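Local coordinates for aminoglycoside-O-phosphotransferase VIII (PDB 4H05), which transfers phosphate from ATP to the 3'-hydroxyl of aminoglycoside antibiotics, a modification that gives resistance to them, at residues R12-R15 against G16-P19; A217-H220 against S221-L225; R252-D255 against G256-S259. All coordinates share one frame; numbering follows the deposited sequence.

Contact 1 (R12-R15 against G16-P19); sequences RALR and GRYP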
# COMPACT_ATOMS: atom_id res chain seq x y z
N ARG A 12 -12.21 21.52 -7.11
CA ARG A 12 -13.07 22.64 -6.70
C ARG A 12 -14.36 22.15 -6.08
O ARG A 12 -14.83 22.74 -5.06
CB ARG A 12 -13.39 23.61 -7.86
CG ARG A 12 -14.59 24.53 -7.61
CD ARG A 12 -15.01 25.16 -8.93
NE ARG A 12 -16.20 26.01 -8.81
CZ ARG A 12 -16.19 27.33 -8.53
NH1 ARG A 12 -15.05 28.01 -8.30
NH2 ARG A 12 -17.35 28.00 -8.46
N ALA A 13 -14.98 21.07 -6.60
CA ALA A 13 -16.19 20.64 -5.85
C ALA A 13 -15.75 20.16 -4.43
O ALA A 13 -16.39 20.47 -3.42
CB ALA A 13 -16.99 19.58 -6.58
N LEU A 14 -14.68 19.35 -4.36
CA LEU A 14 -14.13 18.96 -3.05
C LEU A 14 -13.93 20.14 -2.13
O LEU A 14 -14.32 20.11 -1.00
CB LEU A 14 -12.81 18.19 -3.17
CG LEU A 14 -13.05 16.76 -3.63
CD1 LEU A 14 -11.76 16.11 -4.16
CD2 LEU A 14 -13.74 15.92 -2.53
N ARG A 15 -13.34 21.22 -2.64
CA ARG A 15 -13.02 22.37 -1.81
C ARG A 15 -14.28 23.05 -1.24
O ARG A 15 -14.34 23.40 -0.07
CB ARG A 15 -12.16 23.32 -2.65
CG ARG A 15 -11.58 24.49 -1.89
CD ARG A 15 -10.55 25.20 -2.77
NE ARG A 15 -9.23 25.31 -2.14
CZ ARG A 15 -8.24 24.46 -2.35
NH1 ARG A 15 -8.36 23.40 -3.15
NH2 ARG A 15 -7.12 24.67 -1.75
N GLY A 16 -15.31 23.20 -2.06
CA GLY A 16 -16.65 23.65 -1.53
C GLY A 16 -17.35 22.72 -0.50
O GLY A 16 -18.15 23.15 0.33
N ARG A 17 -17.05 21.43 -0.51
CA ARG A 17 -17.68 20.55 0.43
C ARG A 17 -16.98 20.56 1.78
O ARG A 17 -17.53 20.08 2.77
CB ARG A 17 -17.63 19.10 -0.08
CG ARG A 17 -18.57 18.72 -1.24
CD ARG A 17 -18.52 17.19 -1.50
NE ARG A 17 -18.67 17.08 -2.89
CZ ARG A 17 -17.90 16.45 -3.75
NH1 ARG A 17 -16.93 15.69 -3.38
NH2 ARG A 17 -18.19 16.57 -5.04
N TYR A 18 -15.75 21.05 1.83
CA TYR A 18 -14.97 21.13 3.10
C TYR A 18 -14.58 22.61 3.40
O TYR A 18 -13.45 22.93 3.47
CB TYR A 18 -13.74 20.18 3.01
CG TYR A 18 -14.28 18.81 2.79
CD1 TYR A 18 -14.78 18.09 3.85
CD2 TYR A 18 -14.45 18.31 1.51
CE1 TYR A 18 -15.37 16.87 3.63
CE2 TYR A 18 -15.05 17.09 1.29
CZ TYR A 18 -15.52 16.39 2.35
OH TYR A 18 -16.17 15.17 2.17
N PRO A 19 -15.56 23.49 3.62
CA PRO A 19 -15.22 24.90 3.77
C PRO A 19 -14.54 25.11 5.06
O PRO A 19 -14.81 24.38 6.02
CB PRO A 19 -16.59 25.60 3.79
CG PRO A 19 -17.53 24.57 4.36
CD PRO A 19 -17.01 23.25 3.80
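Arg12 gives its carbonyl O to Gly16 N, an i to i+4 helix bond of 3.1 Å that is nearly straight at the hydrogen (175°). Ala13 meets Arg17 twice. Its O accepts from Arg17 N in a more bent bond (136° at the hydrogen), while its methyl CB lies 3.6 Å from Arg17 NH2. The arginine thus doubles back along the helix: CG stands anti to its own carbonyl carbon (chi1 -73°), the chain bends at chi3, and one guanidinium face is turned to Ala13 O and the Leu14 backbone. Leu14 is buried. Its CD2 touches Arg17 NH1 at 3.3 Å and also packs on Tyr18 CE2 at 4.2 Å, so one methyl serves both an aliphatic-to-guanidinium and an aromatic contact. Leu14 O sits at the edge of the Tyr18 ring, near its plane, 3.1 Å from Tyr18 CD2, and takes weak bonds from Arg17 N and Tyr18 N. Arg15 O receives another weak bond from Tyr18 N. Such mixed i+3 and i+4 bonding marks the closing turn of helix 6-17, beyond which Pro19 has no N-H to continue the ladder. Glu80 of strand 78-83 holds both polar ends, with a salt bridge from Arg17 NH1 and a hydrogen bond to Tyr18 OH, while Arg15 makes a cation-pi contact with Trp23. Leu14 and Tyr18 pack on strands 43-50 and 86-93, laying the end of this helix against the five-stranded antiparallel sheet of the kinase-like N-terminal lobe.

Contact 2 (A217-H220 against S221-L225); sequences ADRH and SDLAL
Ser221 turns its short side chain back on Asp218, and each of its atoms has a neighbour there. CB lies 3.2 Å from Asp218 O. The next atom, OG, is held between the backbone N and the carbonyl carbon of its own residue (chi1 53°), and from there donates to the same Asp218 O at 2.5 Å; it also rests on the methyl of Ala217, 3.7 Å from Ala217 CB. Ser221 N reaches this oxygen as well, at 2.6 Å, from the opposite face of the carbonyl plane. Both distances are very short as modelled, but two donors of one residue share a single buried acceptor. The stretch is a strand-turn-helix junction, where strand 215-218 of the C-terminal lobe hands over to helix 220-230. Asp218 caps the turn, its OD1 accepting from His220 N, though the position of that oxygen is doubtful; its OD2 is paired with Lys262. Arg219 O again takes two donors: Asp222 N from above the carbonyl plane, and Leu223 N in the plane at 3.2 Å in a nearly straight bond (170° at the hydrogen). Leu223 leans over the turn, its CD1 4.2 Å above one face of the His220 ring and offset toward the rim. Asp222 OD1 accepts from Gly189 N, and its OD2 bonds with His188 N and His124 NE2. These bonds probably help to hold the loop leading to Asp190, the predicted proton acceptor, in a way reminiscent of the helix-F aspartate of protein kinases; the side chains of Asp222 and Asp190 are about 7 Å apart. Arg219 forms a salt bridge with Asp183 and a hydrogen bond with Tyr250 OH.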
# COMPACT_ATOMS: atom_id res chain seq x y z
N ALA A 217 -4.22 -12.94 -1.94
CA ALA A 217 -2.97 -13.17 -2.63
C ALA A 217 -2.04 -13.96 -1.70
O ALA A 217 -2.34 -14.23 -0.55
CB ALA A 217 -2.29 -11.87 -3.02
N ASP A 218 -0.93 -14.40 -2.24
CA ASP A 218 0.06 -15.06 -1.38
C ASP A 218 0.46 -14.11 -0.35
O ASP A 218 0.90 -13.02 -0.69
CB ASP A 218 1.31 -15.40 -2.20
CG ASP A 218 2.16 -16.47 -1.54
OD1 ASP A 218 2.72 -16.16 -0.49
OD2 ASP A 218 2.25 -17.60 -2.10
N ARG A 219 0.42 -14.52 0.90
CA ARG A 219 1.02 -13.71 1.95
C ARG A 219 2.39 -13.16 1.60
O ARG A 219 2.74 -12.07 2.10
CB ARG A 219 1.14 -14.49 3.27
CG ARG A 219 2.20 -15.62 3.23
CD ARG A 219 2.18 -16.53 4.41
NE ARG A 219 0.95 -17.28 4.48
CZ ARG A 219 0.02 -17.19 5.43
NH1 ARG A 219 0.12 -16.37 6.45
NH2 ARG A 219 -1.04 -17.96 5.33
N HIS A 220 3.20 -13.86 0.80
CA HIS A 220 4.52 -13.29 0.42
C HIS A 220 4.37 -12.00 -0.35
O HIS A 220 5.31 -11.17 -0.46
CB HIS A 220 5.40 -14.34 -0.30
CG HIS A 220 5.79 -15.50 0.58
ND1 HIS A 220 7.01 -15.57 1.19
CD2 HIS A 220 5.09 -16.57 1.03
CE1 HIS A 220 7.05 -16.65 1.98
NE2 HIS A 220 5.90 -17.29 1.84
N SER A 221 3.20 -11.73 -0.90
CA SER A 221 3.06 -10.41 -1.56
C SER A 221 3.21 -9.26 -0.56
O SER A 221 3.48 -8.12 -0.97
CB SER A 221 1.67 -10.27 -2.22
OG SER A 221 0.67 -10.56 -1.24
N ASP A 222 2.87 -9.51 0.70
CA ASP A 222 3.02 -8.49 1.76
C ASP A 222 4.41 -8.54 2.38
O ASP A 222 5.09 -7.48 2.59
CB ASP A 222 1.94 -8.62 2.83
CG ASP A 222 0.60 -7.99 2.45
OD1 ASP A 222 0.50 -7.24 1.47
OD2 ASP A 222 -0.37 -8.33 3.12
N LEU A 223 4.86 -9.77 2.65
CA LEU A 223 6.20 -9.98 3.23
C LEU A 223 7.31 -9.38 2.38
O LEU A 223 8.28 -8.83 2.93
CB LEU A 223 6.43 -11.46 3.44
CG LEU A 223 5.55 -12.09 4.54
CD1 LEU A 223 5.64 -13.61 4.63
CD2 LEU A 223 5.88 -11.41 5.86
N ALA A 224 7.20 -9.52 1.05
CA ALA A 224 8.23 -9.11 0.12
C ALA A 224 8.45 -7.63 0.28
O ALA A 224 9.59 -7.17 0.38
CB ALA A 224 7.85 -9.47 -1.34
N LEU A 225 7.35 -6.86 0.31
CA LEU A 225 7.53 -5.44 0.20
C LEU A 225 7.91 -4.88 1.53
O LEU A 225 8.69 -4.01 1.61
CB LEU A 225 6.29 -4.69 -0.30
CG LEU A 225 5.54 -5.14 -1.57
CD1 LEU A 225 4.78 -3.95 -2.17
CD2 LEU A 225 6.34 -5.94 -2.57

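Contact 3 (R252-D255 against G256-S259); sequences RGWD and GAVS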
# COMPACT_ATOMS: atom_id res chain seq x y z
N ARG A 252 5.34 -15.93 14.90
CA ARG A 252 4.54 -16.43 16.05
C ARG A 252 3.20 -17.25 15.90
O ARG A 252 3.22 -18.41 16.27
CB ARG A 252 4.40 -15.35 17.10
CG ARG A 252 5.74 -15.01 17.80
CD ARG A 252 5.58 -13.85 18.80
NE ARG A 252 4.28 -13.89 19.52
CZ ARG A 252 3.68 -12.87 20.15
NH1 ARG A 252 4.24 -11.66 20.19
NH2 ARG A 252 2.50 -13.07 20.73
N GLY A 253 2.08 -16.80 15.30
CA GLY A 253 1.99 -16.04 14.06
C GLY A 253 1.68 -17.04 12.94
O GLY A 253 0.49 -17.34 12.62
N TRP A 254 2.74 -17.61 12.37
CA TRP A 254 2.64 -18.53 11.25
C TRP A 254 3.85 -19.40 11.26
O TRP A 254 4.98 -18.91 11.17
CB TRP A 254 2.51 -17.71 10.00
CG TRP A 254 2.54 -18.47 8.72
CD1 TRP A 254 1.51 -19.23 8.14
CD2 TRP A 254 3.63 -18.49 7.76
NE1 TRP A 254 1.92 -19.74 6.95
CE2 TRP A 254 3.19 -19.32 6.66
CE3 TRP A 254 4.89 -17.89 7.70
CZ2 TRP A 254 4.00 -19.55 5.56
CZ3 TRP A 254 5.69 -18.14 6.61
CH2 TRP A 254 5.26 -18.95 5.56
N ASP A 255 3.62 -20.69 11.42
CA ASP A 255 4.69 -21.69 11.60
C ASP A 255 5.55 -21.94 10.32
O ASP A 255 6.70 -22.39 10.43
CB ASP A 255 4.07 -23.02 12.11
CG ASP A 255 2.98 -23.54 11.14
OD1 ASP A 255 2.27 -24.52 11.46
OD2 ASP A 255 2.83 -22.95 10.04
N GLY A 256 5.02 -21.67 9.11
CA GLY A 256 5.88 -21.63 7.92
C GLY A 256 7.04 -20.67 8.23
O GLY A 256 6.95 -19.93 9.22
N ALA A 257 8.13 -20.61 7.46
CA ALA A 257 8.35 -21.23 6.15
C ALA A 257 8.54 -20.12 5.13
O ALA A 257 8.09 -20.24 4.01
CB ALA A 257 7.21 -22.14 5.74
N VAL A 258 9.23 -19.04 5.49
CA VAL A 258 9.28 -17.89 4.61
C VAL A 258 10.19 -18.16 3.43
O VAL A 258 11.34 -18.41 3.65
CB VAL A 258 9.71 -16.60 5.30
CG1 VAL A 258 9.58 -15.43 4.33
CG2 VAL A 258 8.87 -16.33 6.57
N SER A 259 9.67 -18.17 2.20
CA SER A 259 10.47 -18.52 0.97
C SER A 259 11.18 -17.33 0.29
O SER A 259 10.53 -16.38 -0.17
CB SER A 259 9.60 -19.20 -0.09
OG SER A 259 10.02 -18.81 -1.41
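The backbone turns back after Trp254 to lay Gly256 over the indole, then enters Ala257 through a peptide bond modelled as cis. Trp254 carries the contact: with CG anti to the backbone N (chi1 174°), its ring extends beneath Gly256 and on to Ala257 and Val258 at its far side. Gly256 CA stands 3.5 Å from the centroid of the Trp254 six-membered ring, only 6° off the normal, a CH-pi contact over the face. Having no side chain, Gly256 lets its backbone come close to the ring, with its C 3.3 Å from Trp254 CZ3. Ala257 CB then packs on Trp254 CH2 at 3.7 Å, and Val258 CG2 meets Trp254 CZ3 at the ring edge, in plane, also at 3.7 Å. No clear hydrogen bond joins the two halves, so the grip is mainly that of the indole on glycine, alanine and valine. Trp254 also has a cation-pi partner in Arg219. Beyond the ring the chain reaches Ser259, whose OG accepts from Lys262 N; this is a helix N-cap, and the whole segment is an irregular surface linker from helix 240-251 to helix 260-270.

Overall arrangement
Contacts 2 and 3 are neighbours, with centres 12 Å apart, and they touch through side chains: Arg219 CZ lies 3.5 Å from Trp254 NE1, and the ring of His220 packs on Trp254 and Val258. The 252-259 linker therefore covers the start of helix 220-230. Contact 1 lies in the other lobe, on the opposite side of the chain's centre, with its centre 38 Å from that of contact 2 and 47 Å from that of contact 3. Of the three, contact 2 alone approaches the predicted catalytic site: the side chain of Asp222 is about 9 Å from that of Asn195, a predicted magnesium ligand. Contacts 1 and 3 lie away from it.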